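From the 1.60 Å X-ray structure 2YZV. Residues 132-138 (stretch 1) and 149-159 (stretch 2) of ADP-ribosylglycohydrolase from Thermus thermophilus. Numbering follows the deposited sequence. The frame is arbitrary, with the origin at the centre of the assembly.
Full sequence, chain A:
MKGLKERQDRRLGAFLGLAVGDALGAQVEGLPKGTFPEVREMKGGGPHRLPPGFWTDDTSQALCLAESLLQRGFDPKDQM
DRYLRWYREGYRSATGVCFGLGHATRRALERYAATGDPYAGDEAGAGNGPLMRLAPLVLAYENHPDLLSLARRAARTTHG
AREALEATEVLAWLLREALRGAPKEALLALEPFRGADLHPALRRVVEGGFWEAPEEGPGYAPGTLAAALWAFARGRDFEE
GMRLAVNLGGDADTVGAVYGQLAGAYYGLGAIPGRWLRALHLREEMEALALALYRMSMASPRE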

# COMPACT_ATOMS: atom_id res chain seq x y z
N MET A 132 -2.88 -0.32 2.08
CA MET A 132 -3.06 -0.15 0.64
C MET A 132 -2.88 1.26 0.11
O MET A 132 -2.66 1.44 -1.09
CB MET A 132 -4.45 -0.65 0.24
CG MET A 132 -5.57 0.17 0.83
SD MET A 132 -7.22 -0.42 0.38
CE MET A 132 -8.17 1.09 0.56
N ARG A 133 -2.95 2.25 0.99
CA ARG A 133 -2.87 3.65 0.58
C ARG A 133 -1.68 4.42 1.16
O ARG A 133 -1.57 5.63 0.94
CB ARG A 133 -4.16 4.36 0.99
CG ARG A 133 -4.29 4.47 2.52
CD ARG A 133 -5.67 4.94 3.00
NE ARG A 133 -5.68 5.05 4.46
CZ ARG A 133 -6.68 4.62 5.24
NH1 ARG A 133 -7.76 4.06 4.71
NH2 ARG A 133 -6.58 4.74 6.55
N LEU A 134 -0.80 3.73 1.87
CA LEU A 134 0.34 4.34 2.55
C LEU A 134 1.41 5.16 1.80
O LEU A 134 1.75 6.26 2.22
CB LEU A 134 1.07 3.27 3.37
CG LEU A 134 1.20 3.42 4.89
CD1 LEU A 134 2.53 2.81 5.31
CD2 LEU A 134 1.15 4.88 5.32
N ALA A 135 1.94 4.61 0.70
CA ALA A 135 3.01 5.27 -0.06
C ALA A 135 3.02 6.80 -0.13
O ALA A 135 4.04 7.43 0.16
CB ALA A 135 3.06 4.70 -1.48
N PRO A 136 1.89 7.43 -0.50
CA PRO A 136 1.88 8.90 -0.58
C PRO A 136 2.40 9.60 0.69
O PRO A 136 3.12 10.60 0.60
CB PRO A 136 0.41 9.21 -0.85
CG PRO A 136 -0.03 8.04 -1.67
CD PRO A 136 0.59 6.87 -0.91
N LEU A 137 2.03 9.07 1.85
CA LEU A 137 2.47 9.67 3.11
C LEU A 137 3.98 9.62 3.26
O LEU A 137 4.61 10.61 3.64
CB LEU A 137 1.82 8.96 4.30
CG LEU A 137 2.30 9.42 5.68
CD1 LEU A 137 2.02 10.90 5.88
CD2 LEU A 137 1.60 8.59 6.75
N VAL A 138 4.57 8.46 2.97
CA VAL A 138 6.02 8.31 3.10
C VAL A 138 6.77 9.14 2.06
O VAL A 138 7.84 9.67 2.34
CB VAL A 138 6.43 6.82 2.99
CG1 VAL A 138 7.95 6.69 3.09
CG2 VAL A 138 5.77 6.01 4.10
N SER A 149 4.50 7.95 13.62
CA SER A 149 3.34 8.46 14.34
C SER A 149 2.31 8.99 13.35
O SER A 149 1.10 8.82 13.54
CB SER A 149 3.76 9.57 15.31
OG SER A 149 2.62 10.14 15.94
N LEU A 150 2.78 9.64 12.29
CA LEU A 150 1.87 10.17 11.27
C LEU A 150 1.21 8.99 10.57
O LEU A 150 0.04 9.04 10.22
CB LEU A 150 2.64 11.01 10.26
CG LEU A 150 3.34 12.26 10.83
CD1 LEU A 150 4.13 12.95 9.73
CD2 LEU A 150 2.29 13.21 11.41
N ALA A 151 1.98 7.91 10.38
CA ALA A 151 1.44 6.72 9.73
C ALA A 151 0.33 6.11 10.58
O ALA A 151 -0.69 5.67 10.06
CB ALA A 151 2.55 5.70 9.49
N ARG A 152 0.54 6.08 11.90
CA ARG A 152 -0.47 5.53 12.79
C ARG A 152 -1.73 6.39 12.72
O ARG A 152 -2.85 5.87 12.67
CB ARG A 152 0.04 5.47 14.23
CG ARG A 152 -1.03 5.07 15.25
CD ARG A 152 -0.43 4.86 16.63
NE ARG A 152 0.36 3.63 16.68
CZ ARG A 152 0.02 2.54 17.36
NH1 ARG A 152 -1.11 2.52 18.06
NH2 ARG A 152 0.80 1.47 17.34
N ARG A 153 -1.55 7.70 12.71
CA ARG A 153 -2.70 8.60 12.63
C ARG A 153 -3.42 8.43 11.30
O ARG A 153 -4.65 8.45 11.25
CB ARG A 153 -2.23 10.05 12.82
CG ARG A 153 -1.83 10.36 14.25
CD ARG A 153 -1.08 11.68 14.36
NE ARG A 153 -1.89 12.82 13.94
CZ ARG A 153 -1.39 14.03 13.70
NH1 ARG A 153 -0.08 14.24 13.83
NH2 ARG A 153 -2.18 15.02 13.33
N ALA A 154 -2.66 8.23 10.22
CA ALA A 154 -3.26 8.04 8.90
C ALA A 154 -4.07 6.75 8.85
O ALA A 154 -5.07 6.66 8.13
CB ALA A 154 -2.17 8.01 7.83
N ALA A 155 -3.65 5.76 9.62
CA ALA A 155 -4.37 4.49 9.66
C ALA A 155 -5.63 4.64 10.50
O ALA A 155 -6.69 4.13 10.14
CB ALA A 155 -3.48 3.39 10.24
N ARG A 156 -5.50 5.36 11.61
CA ARG A 156 -6.59 5.56 12.56
C ARG A 156 -7.84 6.23 12.00
O ARG A 156 -8.91 6.16 12.61
CB ARG A 156 -6.09 6.34 13.78
CG ARG A 156 -5.22 5.51 14.71
CD ARG A 156 -4.71 6.36 15.86
NE ARG A 156 -5.81 6.98 16.58
CZ ARG A 156 -5.86 8.27 16.90
NH1 ARG A 156 -4.86 9.07 16.57
NH2 ARG A 156 -6.91 8.75 17.55
N THR A 157 -7.72 6.89 10.85
CA THR A 157 -8.88 7.53 10.25
C THR A 157 -9.95 6.50 9.90
O THR A 157 -11.14 6.79 10.02
CB THR A 157 -8.50 8.29 8.95
OG1 THR A 157 -7.83 7.40 8.05
CG2 THR A 157 -7.61 9.48 9.27
N THR A 158 -9.53 5.30 9.52
CA THR A 158 -10.48 4.26 9.13
C THR A 158 -10.36 2.92 9.87
O THR A 158 -11.30 2.12 9.87
CB THR A 158 -10.38 3.96 7.63
OG1 THR A 158 -9.06 3.52 7.32
CG2 THR A 158 -10.69 5.22 6.81
N HIS A 159 -9.21 2.68 10.49
CA HIS A 159 -8.97 1.43 11.21
C HIS A 159 -8.39 1.68 12.58
O HIS A 159 -7.45 2.47 12.73
CB HIS A 159 -8.01 0.53 10.41
CG HIS A 159 -8.56 0.06 9.11
ND1 HIS A 159 -8.90 0.91 8.09
CD2 HIS A 159 -8.85 -1.19 8.67
CE1 HIS A 159 -9.38 0.22 7.07
NE2 HIS A 159 -9.35 -1.06 7.39

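Arg 133 makes all the hydrogen bonds between the two stretches. Its side chain, extended beyond a p chi1, carries the guanidinium to the turn that follows the helix of stretch 2. There Arg 133 NH1 and NH2 both donate to Thr 158 OG1, at 3.0 Å and 2.9 Å, so one hydroxyl oxygen is held in a fork between the two nitrogens. Arg 133 NH2 also donates to the backbone oxygen Ala 154 O at 2.9 Å. Both acceptors lie at the guanidinium edge, near its plane, where the N-H bonds point. Thr 157 OG1 is only 3.3 Å from Arg 133 NH2, but the angle is poor for a hydrogen bond; this hydroxyl instead donates to Ala 154 O at 2.9 Å, so that carbonyl serves two donors. Thr 158 OG1 is also hydrogen-bonded to His 159 ND1 at 2.7 Å, which ties the imidazole to the arginine site.

Away from this polar cluster the contact is apolar. Leu 137, in a helix of stretch 1, faces the helix of stretch 2; Leu 137 CA and Ala 151 CA, 7.3 Å apart, are the nearest CA pair. Leu 137 CD2 lies 3.5 Å from Ala 151 CA and 4.0 Å from Ala 154 CB. Ala 154 points its CB toward stretch 1, whereas Ala 151 points its CB sideways and leaves its CA nearest the methyl. Leu 134 CD2 adds a looser contact with Ala 151 CB at 4.5 Å.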